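Local structure of HTH-type dhaKLM operon transcriptional activator DhaS (Lactococcus lactis, 2IU5) at residues I34-I39 and Q55-L60; Y80-E85 and I126-K131; R91-N96 and N165-L170; F113-W118 and A152-T157. The protein activates transcription of the dhaKLM operon in complex with DhaQ when dihydroxyacetone is present, binding an inverted repeat that partly overlaps the -35 promoter sequence. The protein carries 1 engineered substitution. All blocks are in the same frame, centred on the assembly; numbering follows the deposited sequence.

The four contacts run along an all-helical TetR-family subunit. Contact 1 lies in the DNA-binding domain, setting helix 36-43 against helix 57-73, and closes first. Contacts 2, 3 and 4 belong to the C-terminal domain; contact 2 interleaves with both others, and contact 4 falls between the segments of contact 3. Contacts 2 and 3 use the two ends of helix 82-95, centres about 21 Å apart; contacts 2 and 4 share helix 110-132. Contacts 3 and 4, centres about 14 Å apart, touch through Leu93, Leu167 and Leu170. Contacts 1 and 2, centres about 36 Å apart, lie on opposite sides of the chain's centre; helix 57-73 joins the domains, its Phe69 packing on helices 82-95 and 110-132.

Contact 1 of 4, residues I34-I39 and Q55-L60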
loop_
_atom_site.group_PDB
_atom_site.type_symbol
_atom_site.label_atom_id
_atom_site.label_comp_id
_atom_site.label_asym_id
_atom_site.label_seq_id
_atom_site.Cartn_x
_atom_site.Cartn_y
_atom_site.Cartn_z
ATOM N N ILE A 34 8.144 23.388 -18.656
ATOM C CA ILE A 34 9.058 24.178 -17.851
ATOM C C ILE A 34 10.501 23.968 -18.296
ATOM O O ILE A 34 11.063 22.900 -18.073
ATOM C CB ILE A 34 8.924 23.804 -16.347
ATOM C CG1 ILE A 34 7.512 24.102 -15.854
ATOM C CG2 ILE A 34 9.941 24.575 -15.515
ATOM C CD1 ILE A 34 7.214 23.286 -14.614
ATOM N N SER A 35 11.105 24.971 -18.925
ATOM C CA SER A 35 12.489 24.801 -19.386
ATOM C C SER A 35 13.468 25.236 -18.311
ATOM O O SER A 35 13.094 25.903 -17.350
ATOM C CB SER A 35 12.729 25.684 -20.610
ATOM O OG SER A 35 12.533 27.039 -20.233
ATOM N N VAL A 36 14.742 24.866 -18.458
ATOM C CA VAL A 36 15.773 25.413 -17.589
ATOM C C VAL A 36 15.791 26.941 -17.628
ATOM O O VAL A 36 15.947 27.608 -16.606
ATOM C CB VAL A 36 17.145 24.840 -17.923
ATOM C CG1 VAL A 36 18.241 25.610 -17.190
ATOM C CG2 VAL A 36 17.190 23.369 -17.526
ATOM N N SER A 37 15.629 27.509 -18.819
ATOM C CA SER A 37 15.516 28.961 -18.909
ATOM C C SER A 37 14.404 29.488 -17.993
ATOM O O SER A 37 14.621 30.471 -17.283
ATOM C CB SER A 37 15.269 29.352 -20.356
ATOM O OG SER A 37 16.356 28.901 -21.151
ATOM N N ASP A 38 13.227 28.847 -18.009
ATOM C CA ASP A 38 12.102 29.294 -17.177
ATOM C C ASP A 38 12.474 29.216 -15.693
ATOM O O ASP A 38 12.216 30.152 -14.924
ATOM C CB ASP A 38 10.846 28.434 -17.391
ATOM C CG ASP A 38 10.238 28.574 -18.764
ATOM O OD1 ASP A 38 10.394 29.660 -19.381
ATOM O OD2 ASP A 38 9.590 27.595 -19.233
ATOM N N ILE A 39 13.080 28.101 -15.297
ATOM C CA ILE A 39 13.454 27.897 -13.891
ATOM C C ILE A 39 14.370 29.007 -13.419
ATOM O O ILE A 39 14.184 29.578 -12.341
ATOM C CB ILE A 39 14.124 26.532 -13.699
ATOM C CG1 ILE A 39 13.072 25.445 -13.905
ATOM C CG2 ILE A 39 14.690 26.380 -12.273
ATOM C CD1 ILE A 39 13.697 24.040 -14.104
ATOM N N GLN A 55 22.124 18.684 -14.567
ATOM C CA GLN A 55 22.248 18.553 -16.014
ATOM C C GLN A 55 20.943 18.921 -16.726
ATOM O O GLN A 55 20.947 19.356 -17.881
ATOM C CB GLN A 55 22.642 17.120 -16.379
ATOM C CG GLN A 55 22.957 16.939 -17.846
ATOM C CD GLN A 55 23.426 15.536 -18.154
ATOM O OE1 GLN A 55 24.322 14.990 -17.492
ATOM N NE2 GLN A 55 22.822 14.934 -19.170
ATOM N N ASN A 56 19.829 18.735 -16.024
ATOM C CA ASN A 56 18.516 18.881 -16.609
ATOM C C ASN A 56 17.452 18.786 -15.525
ATOM O O ASN A 56 17.771 18.612 -14.343
ATOM C CB ASN A 56 18.296 17.846 -17.708
ATOM C CG ASN A 56 18.450 16.410 -17.198
ATOM O OD1 ASN A 56 17.877 16.084 -16.167
ATOM N ND2 ASN A 56 19.198 15.576 -17.901
ATOM N N GLN A 57 16.202 18.906 -15.939
ATOM C CA GLN A 57 15.085 18.936 -15.008
ATOM C C GLN A 57 14.884 17.609 -14.292
ATOM O O GLN A 57 14.400 17.622 -13.165
ATOM C CB GLN A 57 13.811 19.370 -15.720
ATOM C CG GLN A 57 13.912 20.753 -16.342
ATOM C CD GLN A 57 14.284 20.700 -17.817
ATOM O OE1 GLN A 57 15.274 20.059 -18.209
ATOM N NE2 GLN A 57 13.494 21.364 -18.660
ATOM N N GLU A 58 15.252 16.493 -14.924
ATOM C CA GLU A 58 15.123 15.171 -14.281
ATOM C C GLU A 58 16.077 15.100 -13.111
ATOM O O GLU A 58 15.715 14.618 -12.030
ATOM C CB GLU A 58 15.430 14.051 -15.261
ATOM C CG GLU A 58 14.273 13.778 -16.190
ATOM C CD GLU A 58 14.577 12.701 -17.205
ATOM O OE1 GLU A 58 15.590 11.979 -17.071
ATOM O OE2 GLU A 58 13.784 12.570 -18.166
ATOM N N GLU A 59 17.295 15.578 -13.317
ATOM C CA GLU A 59 18.232 15.593 -12.185
ATOM C C GLU A 59 17.750 16.509 -11.062
ATOM O O GLU A 59 17.963 16.202 -9.885
ATOM C CB GLU A 59 19.616 16.067 -12.630
ATOM C CG GLU A 59 20.373 15.072 -13.501
ATOM C CD GLU A 59 21.897 15.272 -13.479
ATOM O OE1 GLU A 59 22.420 16.308 -12.974
ATOM O OE2 GLU A 59 22.592 14.365 -13.991
ATOM N N LEU A 60 17.117 17.630 -11.395
ATOM C CA LEU A 60 16.611 18.549 -10.398
ATOM C C LEU A 60 15.484 17.849 -9.631
ATOM O O LEU A 60 15.449 17.941 -8.400
ATOM C CB LEU A 60 16.103 19.851 -11.052
ATOM C CG LEU A 60 15.503 20.812 -10.046
ATOM C CD1 LEU A 60 16.507 21.154 -8.912
ATOM C CD2 LEU A 60 15.084 22.079 -10.774
#
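Val36 and Gln57, the first residues of helices 36-43 and 57-73, bring the two backbones closest, with their CA atoms 7.0 Å apart. Segment 34-39 enters the predicted helix-turn-helix of this TetR-type DNA-binding domain, and Gln57 carries most of the contact. Its CG stands anti to the carbonyl carbon and the chain then bends at chi2 (96°), which brings the amide across to the backbone just ahead of helix 36-43. There NE2 donates to Ile34 O over 2.9 Å in a nearly straight bond (167°), set in the carbonyl plane on a lone pair. The other amide atom, OE1, lies 3.9 Å from Val36 CG2. Nearer the backbone, Gln57 CG packs against Ile39 CD1, which also meets Leu60 CD2 tip to tip; Phe22 of helix 13-28 touches both Ile39 and Leu60. An alanine in place of Gln57 would probably leave Ile34 O without this donor and open a gap beside Val36 and Ile39. Both helices begin with a side-chain cap. Asn56 OD1 accepts from Glu59 N, while Ser35 and Asp38 form a capping box: Ser35 OG takes Asp38 N, and Ser35 N returns a 3.0 Å bond to Asp38 OD2 from above the carboxylate plane.

Contact 2 of 4, residues Y80-E85 and I126-K131; sequences YGWQNE and IFDQEK
Gln129 OE1 is gripped by two aromatic donors, Tyr80 OH at 2.6 Å and Trp82 NE1 at 2.8 Å. In the C-terminal domain of this TetR-family protein, the pair ties the start of helix 82-95 to the last turns of helix 110-132. The indole bond is nearly straight (170°), lies in the ring plane and uses a lone pair in the carbonyl plane; the hydroxyl comes in tilted from that plane. Gln129 bends at chi2 (-57°), and its amide stands steeply to both rings, 84° from the phenol plane. Its NE2 is held in turn by Tyr135. The phenol oxygen also accepts from Gln83 NE2, so it both donates and accepts, while Gln83 CG covers the centre of one indole face. The preceding residue, Asp128, turns its carboxylate to the start of helix 82-95, where OD2 accepts from Gly81 N over 3.0 Å, from above the carboxylate plane. Glu85 OE1 lies 4.3 Å from that OD2, a like-charge approach that Lys124 probably offsets by its salt bridges to both acids; Glu85 OE2 is bonded to Asn76 ND2. Between the two polar ends, Asp128 CB sits at the edge of the indole, 3.9 Å from Trp82 CD1.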
loop_
_atom_site.group_PDB
_atom_site.type_symbol
_atom_site.label_atom_id
_atom_site.label_comp_id
_atom_site.label_asym_id
_atom_site.label_seq_id
_atom_site.Cartn_x
_atom_site.Cartn_y
_atom_site.Cartn_z
ATOM N N TYR A 80 12.330 13.939 20.332
ATOM C CA TYR A 80 11.110 13.168 20.091
ATOM C C TYR A 80 10.278 13.863 19.046
ATOM O O TYR A 80 9.413 14.700 19.332
ATOM C CB TYR A 80 10.325 12.822 21.370
ATOM C CG TYR A 80 9.069 11.974 21.174
ATOM C CD1 TYR A 80 9.128 10.581 21.176
ATOM C CD2 TYR A 80 7.819 12.569 20.984
ATOM C CE1 TYR A 80 7.974 9.797 20.996
ATOM C CE2 TYR A 80 6.674 11.805 20.805
ATOM C CZ TYR A 80 6.752 10.419 20.812
ATOM O OH TYR A 80 5.603 9.675 20.635
ATOM N N GLY A 81 10.572 13.493 17.815
ATOM C CA GLY A 81 10.165 14.334 16.732
ATOM C C GLY A 81 9.136 13.758 15.788
ATOM O O GLY A 81 8.620 14.505 14.962
ATOM N N TRP A 82 8.812 12.466 15.864
ATOM C CA TRP A 82 8.100 11.883 14.738
ATOM C C TRP A 82 6.713 12.473 14.529
ATOM O O TRP A 82 6.268 12.577 13.382
ATOM C CB TRP A 82 8.056 10.373 14.770
ATOM C CG TRP A 82 7.120 9.731 15.734
ATOM C CD1 TRP A 82 7.453 9.238 16.939
ATOM C CD2 TRP A 82 5.705 9.505 15.572
ATOM N NE1 TRP A 82 6.337 8.704 17.568
ATOM C CE2 TRP A 82 5.258 8.860 16.742
ATOM C CE3 TRP A 82 4.783 9.786 14.559
ATOM C CZ2 TRP A 82 3.930 8.488 16.936
ATOM C CZ3 TRP A 82 3.448 9.405 14.755
ATOM C CH2 TRP A 82 3.042 8.766 15.934
ATOM N N GLN A 83 6.046 12.851 15.622
ATOM C CA GLN A 83 4.685 13.359 15.463
ATOM C C GLN A 83 4.752 14.709 14.757
ATOM O O GLN A 83 3.920 14.993 13.894
ATOM C CB GLN A 83 3.931 13.467 16.793
ATOM C CG GLN A 83 3.789 12.099 17.453
ATOM C CD GLN A 83 2.868 12.107 18.642
ATOM O OE1 GLN A 83 1.871 12.838 18.675
ATOM N NE2 GLN A 83 3.199 11.288 19.632
ATOM N N ASN A 84 5.733 15.537 15.112
ATOM C CA ASN A 84 5.910 16.828 14.423
ATOM C C ASN A 84 6.338 16.605 12.971
ATOM O O ASN A 84 5.890 17.290 12.056
ATOM C CB ASN A 84 6.941 17.679 15.183
ATOM C CG ASN A 84 6.431 18.115 16.549
ATOM O OD1 ASN A 84 5.225 18.264 16.716
ATOM N ND2 ASN A 84 7.329 18.321 17.526
ATOM N N GLU A 85 7.211 15.635 12.742
ATOM C CA GLU A 85 7.648 15.368 11.374
ATOM C C GLU A 85 6.529 14.892 10.467
ATOM O O GLU A 85 6.413 15.316 9.303
ATOM C CB GLU A 85 8.796 14.357 11.397
ATOM C CG GLU A 85 10.008 15.021 12.007
ATOM C CD GLU A 85 10.796 14.122 12.937
ATOM O OE1 GLU A 85 10.573 12.887 12.910
ATOM O OE2 GLU A 85 11.639 14.660 13.690
ATOM N N ILE A 126 9.839 4.293 15.250
ATOM C CA ILE A 126 10.403 3.265 16.124
ATOM C C ILE A 126 11.607 3.795 16.911
ATOM O O ILE A 126 11.657 3.641 18.122
ATOM C CB ILE A 126 10.809 2.055 15.281
ATOM C CG1 ILE A 126 9.560 1.433 14.646
ATOM C CG2 ILE A 126 11.550 1.052 16.135
ATOM C CD1 ILE A 126 8.580 0.808 15.631
ATOM N N PHE A 127 12.559 4.407 16.207
ATOM C CA PHE A 127 13.778 5.049 16.757
ATOM C C PHE A 127 13.376 5.958 17.918
ATOM O O PHE A 127 13.929 5.855 18.998
ATOM C CB PHE A 127 14.373 5.885 15.608
ATOM C CG PHE A 127 15.727 6.533 15.843
ATOM C CD1 PHE A 127 16.889 5.778 15.966
ATOM C CD2 PHE A 127 15.830 7.914 15.923
ATOM C CE1 PHE A 127 18.124 6.404 16.174
ATOM C CE2 PHE A 127 17.045 8.542 16.127
ATOM C CZ PHE A 127 18.197 7.784 16.253
ATOM N N ASP A 128 12.405 6.844 17.670
ATOM C CA ASP A 128 12.042 7.839 18.684
ATOM C C ASP A 128 11.317 7.193 19.861
ATOM O O ASP A 128 11.523 7.558 21.011
ATOM C CB ASP A 128 11.133 8.921 18.101
ATOM C CG ASP A 128 11.861 9.913 17.214
ATOM O OD1 ASP A 128 13.105 9.857 17.113
ATOM O OD2 ASP A 128 11.209 10.791 16.581
ATOM N N GLN A 129 10.455 6.223 19.576
ATOM C CA GLN A 129 9.735 5.563 20.652
ATOM C C GLN A 129 10.687 4.838 21.595
ATOM O O GLN A 129 10.508 4.861 22.798
ATOM C CB GLN A 129 8.687 4.615 20.071
ATOM C CG GLN A 129 7.468 5.295 19.481
ATOM C CD GLN A 129 6.683 6.203 20.410
ATOM O OE1 GLN A 129 6.204 7.254 19.963
ATOM N NE2 GLN A 129 6.540 5.825 21.680
ATOM N N GLU A 130 11.705 4.195 21.042
ATOM C CA GLU A 130 12.635 3.431 21.861
ATOM C C GLU A 130 13.450 4.331 22.772
ATOM O O GLU A 130 14.008 3.870 23.769
ATOM C CB GLU A 130 13.552 2.623 20.954
ATOM C CG GLU A 130 12.780 1.465 20.314
ATOM C CD GLU A 130 13.686 0.356 19.819
ATOM O OE1 GLU A 130 14.827 0.653 19.398
ATOM O OE2 GLU A 130 13.250 -0.813 19.855
ATOM N N LYS A 131 13.516 5.613 22.420
ATOM C CA LYS A 131 14.159 6.594 23.306
ATOM C C LYS A 131 13.260 6.925 24.499
ATOM O O LYS A 131 13.739 7.199 25.601
ATOM C CB LYS A 131 14.531 7.882 22.550
ATOM C CG LYS A 131 15.685 7.771 21.558
ATOM C CD LYS A 131 15.613 8.818 20.431
ATOM C CE LYS A 131 16.690 9.881 20.572
ATOM N NZ LYS A 131 17.088 10.502 19.269
#

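Contact 3 of 4, residues R91-N96 and N165-L170; sequences RYLDEN and NSLEKL
Asp94 and Arg91, meeting the turn at Leu167 and Glu168, carry the polar side of this contact, which fastens the C-terminal end of helix 82-95 to the turn between helices 139-163 and 171-183. Arg91 and Glu168 form a salt bridge. Arg91 NH2 meets Glu168 OE2 at 2.9 Å, in the guanidinium plane and on the syn side of the carboxylate but tilted from its plane, while NE adds weak bonds to both carboxylate oxygens. Both chains are extended (Glu168 chi2 162°), and the two planes stand 35° apart.

Among the bonds to backbone, Asp94 spreads its carboxylate over two successive N-H groups of the turn. Its OD2 accepts from Glu168 N at 2.9 Å on the syn side, somewhat out of plane, and OD1 accepts from Leu167 N, though the position of OD1 is less certain. A water donates to both Asp94 OD2 and Glu168 OE1, the latter over 2.6 Å, and so lies between two acids that would otherwise probably repel each other. Within the turn, Ser166 OG accepts from Lys169 N, an ST motif.

The apolar part is Leu167 CD2 pressed tightly on Leu93 CB, 3.4 Å away. Leu167 also rests on Thr157 and Ser160 of helix 139-163, and Leu93 reaches Phe114 and Trp118 of helix 110-132. Leu170 packs on Ile156 of helix 139-163 and on Phe144 of the second subunit.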
loop_
_atom_site.group_PDB
_atom_site.type_symbol
_atom_site.label_atom_id
_atom_site.label_comp_id
_atom_site.label_asym_id
_atom_site.label_seq_id
_atom_site.Cartn_x
_atom_site.Cartn_y
_atom_site.Cartn_z
ATOM N N ARG A 91 1.670 18.456 5.611
ATOM C CA ARG A 91 1.562 19.829 5.149
ATOM C C ARG A 91 2.348 20.074 3.866
ATOM O O ARG A 91 1.872 20.775 2.978
ATOM C CB ARG A 91 2.052 20.784 6.225
ATOM C CG ARG A 91 1.019 20.999 7.291
ATOM C CD ARG A 91 1.342 22.167 8.217
ATOM N NE ARG A 91 0.319 22.189 9.237
ATOM C CZ ARG A 91 0.466 22.801 10.404
ATOM N NH1 ARG A 91 1.604 23.438 10.672
ATOM N NH2 ARG A 91 -0.517 22.776 11.284
ATOM N N TYR A 92 3.540 19.512 3.765
ATOM C CA TYR A 92 4.372 19.660 2.578
ATOM C C TYR A 92 3.667 19.050 1.387
ATOM O O TYR A 92 3.632 19.635 0.290
ATOM C CB TYR A 92 5.704 18.960 2.833
ATOM C CG TYR A 92 6.543 18.728 1.580
ATOM C CD1 TYR A 92 7.339 19.742 1.052
ATOM C CD2 TYR A 92 6.534 17.490 0.945
ATOM C CE1 TYR A 92 8.108 19.518 -0.090
ATOM C CE2 TYR A 92 7.290 17.252 -0.188
ATOM C CZ TYR A 92 8.070 18.272 -0.696
ATOM O OH TYR A 92 8.802 17.992 -1.821
ATOM N N LEU A 93 3.090 17.867 1.575
ATOM C CA LEU A 93 2.410 17.192 0.463
ATOM C C LEU A 93 1.163 17.964 0.057
ATOM O O LEU A 93 0.841 18.037 -1.139
ATOM C CB LEU A 93 2.060 15.736 0.801
ATOM C CG LEU A 93 3.332 14.915 1.014
ATOM C CD1 LEU A 93 2.914 13.562 1.580
ATOM C CD2 LEU A 93 4.091 14.711 -0.284
ATOM N N ASP A 94 0.447 18.549 1.014
ATOM C CA ASP A 94 -0.708 19.387 0.668
ATOM C C ASP A 94 -0.306 20.649 -0.130
ATOM O O ASP A 94 -0.940 20.991 -1.130
ATOM C CB ASP A 94 -1.434 19.835 1.940
ATOM C CG ASP A 94 -2.402 18.804 2.470
ATOM O OD1 ASP A 94 -2.727 17.845 1.726
ATOM O OD2 ASP A 94 -2.835 18.957 3.642
ATOM N N GLU A 95 0.736 21.336 0.327
ATOM C CA GLU A 95 1.213 22.541 -0.331
ATOM C C GLU A 95 1.649 22.193 -1.741
ATOM O O GLU A 95 1.384 22.946 -2.694
ATOM C CB GLU A 95 2.387 23.126 0.441
ATOM C CG GLU A 95 2.985 24.321 -0.242
ATOM C CD GLU A 95 3.934 25.067 0.667
ATOM O OE1 GLU A 95 3.867 24.832 1.896
ATOM O OE2 GLU A 95 4.730 25.874 0.129
ATOM N N ASN A 96 2.313 21.050 -1.870
ATOM C CA ASN A 96 2.856 20.656 -3.158
ATOM C C ASN A 96 2.020 19.572 -3.819
ATOM O O ASN A 96 2.564 18.728 -4.545
ATOM C CB ASN A 96 4.297 20.186 -3.005
ATOM C CG ASN A 96 5.218 21.302 -2.616
ATOM O OD1 ASN A 96 5.607 22.127 -3.444
ATOM N ND2 ASN A 96 5.575 21.348 -1.346
ATOM N N ASN A 165 -7.530 15.668 -2.315
ATOM C CA ASN A 165 -8.085 15.746 -0.957
ATOM C C ASN A 165 -7.011 16.139 0.073
ATOM O O ASN A 165 -5.840 15.829 -0.106
ATOM C CB ASN A 165 -8.697 14.391 -0.572
ATOM C CG ASN A 165 -9.885 14.005 -1.433
ATOM O OD1 ASN A 165 -10.018 12.854 -1.836
ATOM N ND2 ASN A 165 -10.750 14.962 -1.715
ATOM N N SER A 166 -7.402 16.817 1.150
ATOM C CA SER A 166 -6.435 17.357 2.096
ATOM C C SER A 166 -5.811 16.213 2.897
ATOM O O SER A 166 -6.514 15.323 3.386
ATOM C CB SER A 166 -7.129 18.309 3.075
ATOM O OG SER A 166 -6.381 18.377 4.284
ATOM N N LEU A 167 -4.496 16.239 3.032
ATOM C CA LEU A 167 -3.791 15.259 3.846
ATOM C C LEU A 167 -3.778 15.640 5.319
ATOM O O LEU A 167 -3.880 14.767 6.185
ATOM C CB LEU A 167 -2.351 15.091 3.346
ATOM C CG LEU A 167 -2.132 14.332 2.031
ATOM C CD1 LEU A 167 -2.700 15.124 0.847
ATOM C CD2 LEU A 167 -0.658 14.025 1.826
ATOM N N GLU A 168 -3.653 16.935 5.600
ATOM C CA GLU A 168 -3.535 17.340 7.000
ATOM C C GLU A 168 -4.772 16.953 7.797
ATOM O O GLU A 168 -4.699 16.713 9.005
ATOM C CB GLU A 168 -3.240 18.836 7.126
ATOM C CG GLU A 168 -3.199 19.291 8.590
ATOM C CD GLU A 168 -2.488 20.630 8.742
ATOM O OE1 GLU A 168 -1.917 21.082 7.739
ATOM O OE2 GLU A 168 -2.507 21.211 9.851
ATOM N N LYS A 169 -5.931 16.877 7.147
ATOM C CA LYS A 169 -7.139 16.485 7.847
ATOM C C LYS A 169 -7.061 15.077 8.414
ATOM O O LYS A 169 -7.851 14.744 9.309
ATOM C CB LYS A 169 -8.404 16.706 7.008
ATOM C CG LYS A 169 -8.687 15.656 5.965
ATOM C CD LYS A 169 -10.038 15.928 5.302
ATOM C CE LYS A 169 -10.257 15.012 4.103
ATOM N NZ LYS A 169 -11.700 15.021 3.734
ATOM N N LEU A 170 -6.127 14.282 7.895
ATOM C CA LEU A 170 -5.977 12.896 8.338
ATOM C C LEU A 170 -5.018 12.748 9.498
ATOM O O LEU A 170 -4.840 11.644 10.022
ATOM C CB LEU A 170 -5.489 12.024 7.197
ATOM C CG LEU A 170 -6.345 12.100 5.939
ATOM C CD1 LEU A 170 -5.677 11.224 4.895
ATOM C CD2 LEU A 170 -7.753 11.604 6.249
HETATM O O HOH W 1 -2.126 21.298 5.121
#

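Contact 4 of 4, residues F113-W118 and A152-T157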
loop_
_atom_site.group_PDB
_atom_site.type_symbol
_atom_site.label_atom_id
_atom_site.label_comp_id
_atom_site.label_asym_id
_atom_site.label_seq_id
_atom_site.Cartn_x
_atom_site.Cartn_y
_atom_site.Cartn_z
ATOM N N PHE A 113 9.641 4.895 -4.664
ATOM C CA PHE A 113 10.382 5.860 -3.873
ATOM C C PHE A 113 9.509 6.382 -2.720
ATOM O O PHE A 113 9.964 6.521 -1.588
ATOM C CB PHE A 113 10.838 7.007 -4.775
ATOM C CG PHE A 113 11.546 8.077 -4.027
ATOM C CD1 PHE A 113 12.918 8.007 -3.813
ATOM C CD2 PHE A 113 10.834 9.152 -3.526
ATOM C CE1 PHE A 113 13.570 9.013 -3.106
ATOM C CE2 PHE A 113 11.472 10.156 -2.822
ATOM C CZ PHE A 113 12.838 10.088 -2.612
ATOM N N PHE A 114 8.244 6.666 -3.020
ATOM C CA PHE A 114 7.318 7.299 -2.058
ATOM C C PHE A 114 7.139 6.317 -0.885
ATOM O O PHE A 114 7.173 6.711 0.295
ATOM C CB PHE A 114 5.997 7.586 -2.777
ATOM C CG PHE A 114 5.050 8.512 -2.054
ATOM C CD1 PHE A 114 5.421 9.789 -1.622
ATOM C CD2 PHE A 114 3.752 8.081 -1.812
ATOM C CE1 PHE A 114 4.493 10.611 -0.955
ATOM C CE2 PHE A 114 2.826 8.893 -1.152
ATOM C CZ PHE A 114 3.193 10.157 -0.724
ATOM N N LEU A 115 6.960 5.044 -1.216
ATOM C CA LEU A 115 6.774 4.032 -0.186
ATOM C C LEU A 115 8.000 3.985 0.708
ATOM O O LEU A 115 7.879 3.918 1.925
ATOM C CB LEU A 115 6.462 2.663 -0.795
ATOM C CG LEU A 115 6.421 1.510 0.216
ATOM C CD1 LEU A 115 5.243 1.708 1.172
ATOM C CD2 LEU A 115 6.311 0.183 -0.528
ATOM N N ILE A 116 9.178 4.023 0.098
ATOM C CA ILE A 116 10.418 3.997 0.872
ATOM C C ILE A 116 10.483 5.188 1.838
ATOM O O ILE A 116 10.954 5.038 2.971
ATOM C CB ILE A 116 11.622 3.963 -0.059
ATOM C CG1 ILE A 116 11.748 2.578 -0.708
ATOM C CG2 ILE A 116 12.881 4.261 0.750
ATOM C CD1 ILE A 116 12.819 2.495 -1.790
ATOM N N GLN A 117 10.009 6.354 1.409
ATOM C CA GLN A 117 9.946 7.528 2.301
ATOM C C GLN A 117 9.103 7.268 3.550
ATOM O O GLN A 117 9.486 7.622 4.676
ATOM C CB GLN A 117 9.462 8.754 1.558
ATOM C CG GLN A 117 10.300 9.021 0.306
ATOM C CD GLN A 117 11.764 8.809 0.572
ATOM O OE1 GLN A 117 12.377 9.474 1.424
ATOM N NE2 GLN A 117 12.360 7.869 -0.156
ATOM N N TRP A 118 7.958 6.631 3.327
ATOM C CA TRP A 118 7.088 6.274 4.454
ATOM C C TRP A 118 7.733 5.237 5.339
ATOM O O TRP A 118 7.576 5.278 6.572
ATOM C CB TRP A 118 5.687 5.849 3.973
ATOM C CG TRP A 118 4.947 7.022 3.415
ATOM C CD1 TRP A 118 4.599 7.222 2.113
ATOM C CD2 TRP A 118 4.462 8.174 4.139
ATOM N NE1 TRP A 118 3.935 8.411 1.980
ATOM C CE2 TRP A 118 3.837 9.020 3.200
ATOM C CE3 TRP A 118 4.501 8.570 5.480
ATOM C CZ2 TRP A 118 3.253 10.231 3.562
ATOM C CZ3 TRP A 118 3.915 9.782 5.837
ATOM C CH2 TRP A 118 3.306 10.592 4.881
ATOM N N ALA A 152 0.133 1.383 4.462
ATOM C CA ALA A 152 -1.161 2.051 4.671
ATOM C C ALA A 152 -1.050 3.540 4.391
ATOM O O ALA A 152 -1.835 4.090 3.623
ATOM C CB ALA A 152 -1.659 1.831 6.079
ATOM N N ILE A 153 -0.081 4.199 5.005
ATOM C CA ILE A 153 0.023 5.633 4.820
ATOM C C ILE A 153 0.403 5.973 3.377
ATOM O O ILE A 153 -0.085 6.960 2.825
ATOM C CB ILE A 153 0.974 6.262 5.836
ATOM C CG1 ILE A 153 0.522 5.935 7.267
ATOM C CG2 ILE A 153 1.051 7.759 5.565
ATOM C CD1 ILE A 153 1.616 6.129 8.332
ATOM N N CYS A 154 1.258 5.165 2.754
ATOM C CA CYS A 154 1.632 5.409 1.369
ATOM C C CYS A 154 0.386 5.392 0.484
ATOM O O CYS A 154 0.181 6.273 -0.362
ATOM C CB CYS A 154 2.632 4.340 0.923
ATOM S SG CYS A 154 3.183 4.516 -0.779
ATOM N N ALA A 155 -0.460 4.383 0.677
ATOM C CA ALA A 155 -1.641 4.209 -0.162
ATOM C C ALA A 155 -2.643 5.347 0.035
ATOM O O ALA A 155 -3.208 5.873 -0.925
ATOM C CB ALA A 155 -2.312 2.873 0.150
ATOM N N ILE A 156 -2.856 5.716 1.291
ATOM C CA ILE A 156 -3.840 6.730 1.640
ATOM C C ILE A 156 -3.374 8.087 1.113
ATOM O O ILE A 156 -4.166 8.835 0.536
ATOM C CB ILE A 156 -4.024 6.810 3.157
ATOM C CG1 ILE A 156 -4.754 5.561 3.667
ATOM C CG2 ILE A 156 -4.740 8.095 3.528
ATOM C CD1 ILE A 156 -6.178 5.492 3.245
ATOM N N THR A 157 -2.102 8.402 1.302
ATOM C CA THR A 157 -1.616 9.728 0.901
ATOM C C THR A 157 -1.476 9.840 -0.610
ATOM O O THR A 157 -1.816 10.871 -1.187
ATOM C CB THR A 157 -0.308 10.122 1.613
ATOM O OG1 THR A 157 0.714 9.168 1.295
ATOM C CG2 THR A 157 -0.523 10.199 3.107
#
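Cys154, Trp118 and Phe114 bury the most surface where helices 110-132 and 139-163 pack in the C-terminal domain, their local axes 9.0 Å apart and 129° between directions. Cys154 points at the Leu115 backbone, beside both aromatic rings. Its SG, anti to the backbone N (chi1 180°), reaches Leu115 CA at 3.7 Å and Phe114 CD2 at 3.8 Å, and makes oblique sulfur-aromatic contacts with both. Its CB meets Trp118 CD1 and Leu115 CD1. The indole of Trp118 lies against helix 139-163: Ile153 CG2 sits over the six-membered ring in a CH-pi contact, 3.4 Å from the centroid and 9° off the normal. Trp118 CZ2 meets Thr157 CG2 at 3.8 Å. Phe114 brings CE2 to 3.2 Å from Thr157 OG1, a hydroxyl that donates to Ile153 O, and takes Trp118 NE1 over one face, toward the rim. An alanine in place of Trp118 would probably leave Ile153 CG2 without its aromatic face and open a gap beside Cys154 and Thr157. Around the pair, Leu86, Leu89 and Leu93 of helix 82-95 pack on Trp118, and Phe69 of helix 57-73 on Phe114. Helix 139-163 faces the second subunit, where Ile153 touches Tyr148 and Ile156 touches Phe144 of that chain.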